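Local atomic coordinates of surface layer protein (Geobacillus stearothermophilus, PDB entry 4UID), a protein that is a surface-layer (S-layer) protein that probably assembles with copies of itself into the bacterial cell's outer lattice, represented here by its domains 4 and 5. Residues I85-A90 with V107-V112; S38-L43 with D79-P84. All coordinates share one frame; numbering follows the deposited sequence.

Both contacts are built on paired backbone hydrogen bonds, and they lie in series along the chain, centres about 16 Å apart. Interaction 2 is the more buried: Leu41, Leu43, Gly80 and Val82 are shielded, and two leucines pack against a valine where residues 41-43 cross strand 82-84 at a steep angle. Interaction 1 is a surface contact, in which the start of strand 88-96 pairs with the end of strand 99-107 and, apart from Val107, proline, glycine and alanine do most of the touching. Strand 82-84 leads directly into segment 85-90, and Val107 CG2 packs on Pro84 CB at 3.9 Å, so the two contacts adjoin.

Interaction 1 of 2, residues I85-A90 with V107-V112; sequences IVPGTA and VKANPV
Gly88 and Val107 form an antiparallel hydrogen-bonded pair, their CA atoms 5.5 Å apart, and each backbone both gives and takes one bond. Val107 N donates to Gly88 O at 3.0 Å with an N-H...O angle of 158°. The return bond, Gly88 N to Val107 O, measures 3.1 Å, with 162° at the hydrogen. Pro87 CA also makes a bent C-H...O contact with Val107 O, CA to O 3.4 Å, so this carbonyl meets an N-H and a C-H from consecutive residues.

Val107 is the buried member of the contact. Its CG1 lies opposite the backbone N (chi1 -177°), which sets that methyl 3.5 Å from Val86 O, with Pro87 CA a little farther off; the valine thus rests against main chain of segment 85-90. Leu74 of strand 74-76 also touches its side chain. The pairing belongs to the three-stranded antiparallel sheet 65-68, 88-96 and 99-107 of a bacterial Ig-like (BIG2) domain, and it lies where the chain leaves that sheet for strand 113-118 of the following sheet.

Beyond the bridge, the Pro87 ring continues the contact along the departing chain. Its CB sits 3.6 Å from Ala109 N, while CG faces the alanine methyl, Ala109 CB, at 3.9 Å. Farther along the connection, Ala109 O is hydrogen-bonded to Tyr141 OH, and Asn110 OD1 accepts from Asn25 N.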
# COMPACT_ATOMS: atom_id res chain seq x y z
N ILE A 85 8.40 5.99 -11.84
CA ILE A 85 8.22 7.45 -11.87
C ILE A 85 6.77 7.89 -11.65
O ILE A 85 6.47 8.50 -10.64
CB ILE A 85 8.80 8.11 -13.13
CG1 ILE A 85 10.27 7.72 -13.29
CG2 ILE A 85 8.65 9.63 -13.07
CD1 ILE A 85 10.76 7.86 -14.71
N VAL A 86 5.88 7.61 -12.61
CA VAL A 86 4.44 7.85 -12.44
C VAL A 86 3.66 6.56 -12.81
O VAL A 86 4.24 5.65 -13.40
CB VAL A 86 3.93 9.10 -13.23
CG1 VAL A 86 4.77 10.32 -12.91
CG2 VAL A 86 3.91 8.86 -14.73
N PRO A 87 2.36 6.46 -12.42
CA PRO A 87 1.56 5.32 -12.92
C PRO A 87 1.46 5.22 -14.45
O PRO A 87 1.48 6.24 -15.15
CB PRO A 87 0.16 5.57 -12.30
CG PRO A 87 0.26 6.84 -11.54
CD PRO A 87 1.71 7.09 -11.27
N GLY A 88 1.36 3.99 -14.95
CA GLY A 88 1.22 3.67 -16.37
C GLY A 88 1.84 2.31 -16.65
O GLY A 88 2.13 1.54 -15.72
N THR A 89 2.04 2.00 -17.94
CA THR A 89 2.62 0.73 -18.36
C THR A 89 3.91 0.97 -19.11
O THR A 89 3.95 1.76 -20.06
CB THR A 89 1.64 -0.11 -19.22
OG1 THR A 89 0.56 -0.57 -18.40
CG2 THR A 89 2.31 -1.34 -19.86
N ALA A 90 4.95 0.28 -18.69
CA ALA A 90 6.22 0.35 -19.38
C ALA A 90 6.61 -1.02 -19.95
O ALA A 90 6.34 -2.06 -19.34
CB ALA A 90 7.30 0.86 -18.43
N VAL A 107 3.15 0.23 -13.22
CA VAL A 107 3.21 1.07 -12.02
C VAL A 107 1.79 1.49 -11.68
O VAL A 107 1.05 2.00 -12.53
CB VAL A 107 4.06 2.32 -12.24
CG1 VAL A 107 4.16 3.13 -10.96
CG2 VAL A 107 5.44 1.96 -12.77
N LYS A 108 1.39 1.25 -10.44
CA LYS A 108 0.07 1.69 -10.01
C LYS A 108 0.18 3.02 -9.30
O LYS A 108 1.26 3.36 -8.80
CB LYS A 108 -0.61 0.63 -9.15
CG LYS A 108 -1.09 -0.57 -9.97
CD LYS A 108 -1.56 -1.70 -9.06
CE LYS A 108 -2.75 -2.45 -9.64
NZ LYS A 108 -3.66 -2.94 -8.57
N ALA A 109 -0.91 3.79 -9.30
CA ALA A 109 -0.97 5.04 -8.53
C ALA A 109 -0.82 4.70 -7.07
O ALA A 109 -1.29 3.65 -6.63
CB ALA A 109 -2.28 5.78 -8.77
N ASN A 110 -0.13 5.57 -6.33
CA ASN A 110 0.03 5.35 -4.89
C ASN A 110 -1.31 5.33 -4.15
O ASN A 110 -2.27 5.99 -4.58
CB ASN A 110 0.91 6.41 -4.25
CG ASN A 110 2.21 6.59 -4.97
OD1 ASN A 110 2.88 5.61 -5.32
ND2 ASN A 110 2.57 7.85 -5.24
N PRO A 111 -1.36 4.56 -3.03
CA PRO A 111 -2.46 4.59 -2.08
C PRO A 111 -2.86 5.99 -1.68
O PRO A 111 -2.00 6.84 -1.46
CB PRO A 111 -1.85 3.90 -0.88
CG PRO A 111 -0.99 2.85 -1.50
CD PRO A 111 -0.39 3.50 -2.70
N VAL A 112 -4.16 6.24 -1.66
CA VAL A 112 -4.75 7.43 -1.04
C VAL A 112 -5.97 6.95 -0.24
O VAL A 112 -6.45 5.85 -0.47
CB VAL A 112 -5.15 8.51 -2.09
CG1 VAL A 112 -3.91 9.12 -2.74
CG2 VAL A 112 -6.09 7.92 -3.14

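Interaction 2 of 2, residues S38-L43 with D79-P84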
# COMPACT_ATOMS: atom_id res chain seq x y z
N SER A 38 13.33 -5.71 2.14
CA SER A 38 14.69 -6.14 1.88
C SER A 38 15.04 -6.03 0.39
O SER A 38 14.16 -6.08 -0.47
CB SER A 38 14.91 -7.57 2.39
OG SER A 38 15.12 -7.57 3.79
N GLY A 39 16.33 -5.85 0.11
CA GLY A 39 16.84 -5.85 -1.26
C GLY A 39 16.65 -4.54 -1.97
O GLY A 39 16.06 -3.60 -1.42
N THR A 40 17.21 -4.46 -3.17
CA THR A 40 16.96 -3.35 -4.08
C THR A 40 16.06 -3.90 -5.16
O THR A 40 16.04 -5.12 -5.40
CB THR A 40 18.26 -2.73 -4.69
OG1 THR A 40 18.70 -3.48 -5.83
CG2 THR A 40 19.41 -2.61 -3.66
N LEU A 41 15.30 -3.02 -5.81
CA LEU A 41 14.40 -3.39 -6.91
C LEU A 41 15.14 -3.53 -8.23
O LEU A 41 15.80 -2.60 -8.71
CB LEU A 41 13.25 -2.39 -7.04
CG LEU A 41 12.12 -2.67 -8.04
CD1 LEU A 41 11.17 -3.72 -7.50
CD2 LEU A 41 11.34 -1.39 -8.30
N THR A 42 14.97 -4.70 -8.83
CA THR A 42 15.68 -5.04 -10.05
C THR A 42 14.83 -5.89 -11.02
O THR A 42 13.73 -6.33 -10.69
CB THR A 42 17.02 -5.74 -9.69
OG1 THR A 42 17.85 -5.77 -10.85
CG2 THR A 42 16.83 -7.17 -9.14
N LEU A 43 15.33 -6.07 -12.24
CA LEU A 43 14.91 -7.18 -13.08
C LEU A 43 15.99 -8.26 -13.02
O LEU A 43 17.19 -7.94 -13.05
CB LEU A 43 14.74 -6.74 -14.52
CG LEU A 43 13.82 -5.55 -14.72
CD1 LEU A 43 14.45 -4.55 -15.68
CD2 LEU A 43 12.41 -5.99 -15.14
N ASP A 79 22.32 -2.19 -15.80
CA ASP A 79 22.55 -3.36 -14.94
C ASP A 79 21.25 -4.02 -14.39
O ASP A 79 21.31 -4.99 -13.62
CB ASP A 79 23.49 -3.00 -13.78
CG ASP A 79 22.75 -2.49 -12.55
OD1 ASP A 79 21.89 -1.59 -12.67
OD2 ASP A 79 22.99 -3.02 -11.44
N GLY A 80 20.10 -3.48 -14.78
CA GLY A 80 18.82 -4.04 -14.39
C GLY A 80 18.11 -3.45 -13.19
O GLY A 80 17.02 -3.90 -12.86
N SER A 81 18.72 -2.45 -12.54
CA SER A 81 18.08 -1.72 -11.43
C SER A 81 16.84 -0.92 -11.87
O SER A 81 16.79 -0.38 -12.98
CB SER A 81 19.07 -0.81 -10.71
OG SER A 81 19.47 -1.40 -9.48
N VAL A 82 15.83 -0.86 -10.98
CA VAL A 82 14.50 -0.32 -11.33
C VAL A 82 13.96 0.73 -10.33
O VAL A 82 13.90 0.49 -9.12
CB VAL A 82 13.47 -1.45 -11.49
CG1 VAL A 82 12.14 -0.93 -12.02
CG2 VAL A 82 14.00 -2.54 -12.40
N THR A 83 13.57 1.90 -10.86
CA THR A 83 12.79 2.88 -10.07
C THR A 83 11.57 3.43 -10.86
O THR A 83 11.72 3.98 -11.97
CB THR A 83 13.64 4.07 -9.54
OG1 THR A 83 14.21 4.74 -10.66
CG2 THR A 83 14.76 3.63 -8.54
N PRO A 84 10.36 3.28 -10.30
CA PRO A 84 9.14 3.84 -10.92
C PRO A 84 9.05 5.37 -10.85
O PRO A 84 9.56 5.98 -9.91
CB PRO A 84 8.01 3.19 -10.13
CG PRO A 84 8.62 2.84 -8.82
CD PRO A 84 10.07 2.56 -9.05
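Gly80 O is approached by two consecutive residues of the facing strand: Leu43 N donates a hydrogen bond to it at 2.8 Å, and Thr42 CA lies 3.3 Å from Gly80 O in a bent C-H...O contact. The side chain of Thr42 comes near as well, its OG1 2.9 Å from Gly80 O. A second backbone bond runs from Val82 N to Leu41 O at 2.9 Å. These two bonds flank a single bridge between Thr42 and Ser81; strands 41-43 and 82-84 then diverge, their N-to-C directions 115° apart.

Gly80 has a positive phi (97°) with psi close to zero, a conformation in which a beta carbon would be jammed against the carbonyl oxygen of Asp79. The turn leading into strand 82-84 is an Asx turn, in which Ser81 N donates to Asp79 OD1 from above the carboxylate plane. Within the BIG2 Ig-like domain, the contact joins the sheet of strands 6-14 and 41-48 to the two-stranded sheet 74-76 and 82-84.

Val82 extends toward segment 38-43 and lies between two leucines. Its CG1 meets Leu41 CD2 at 3.8 Å, the two side chains slanting past each other, whereas CG2 meets Leu43 CG at a similar distance with the side chains nearly perpendicular. In Leu41, CG is turned away from the backbone N (chi1 -174°), and this together with chi2 brings CD2 to 3.3 Å from Val82 O, with Pro84 CD at 4.2 Å from the same methyl. Leu12 and Leu22 also touch the Leu41 side chain. Cutting Leu41 back to an alanine removes CD2 and is likely to leave a gap beside Val82 CG1 and Pro84 CD. The Thr42 backbone also hydrogen-bonds Thr13 of strand 6-14, which borders strand 41-48.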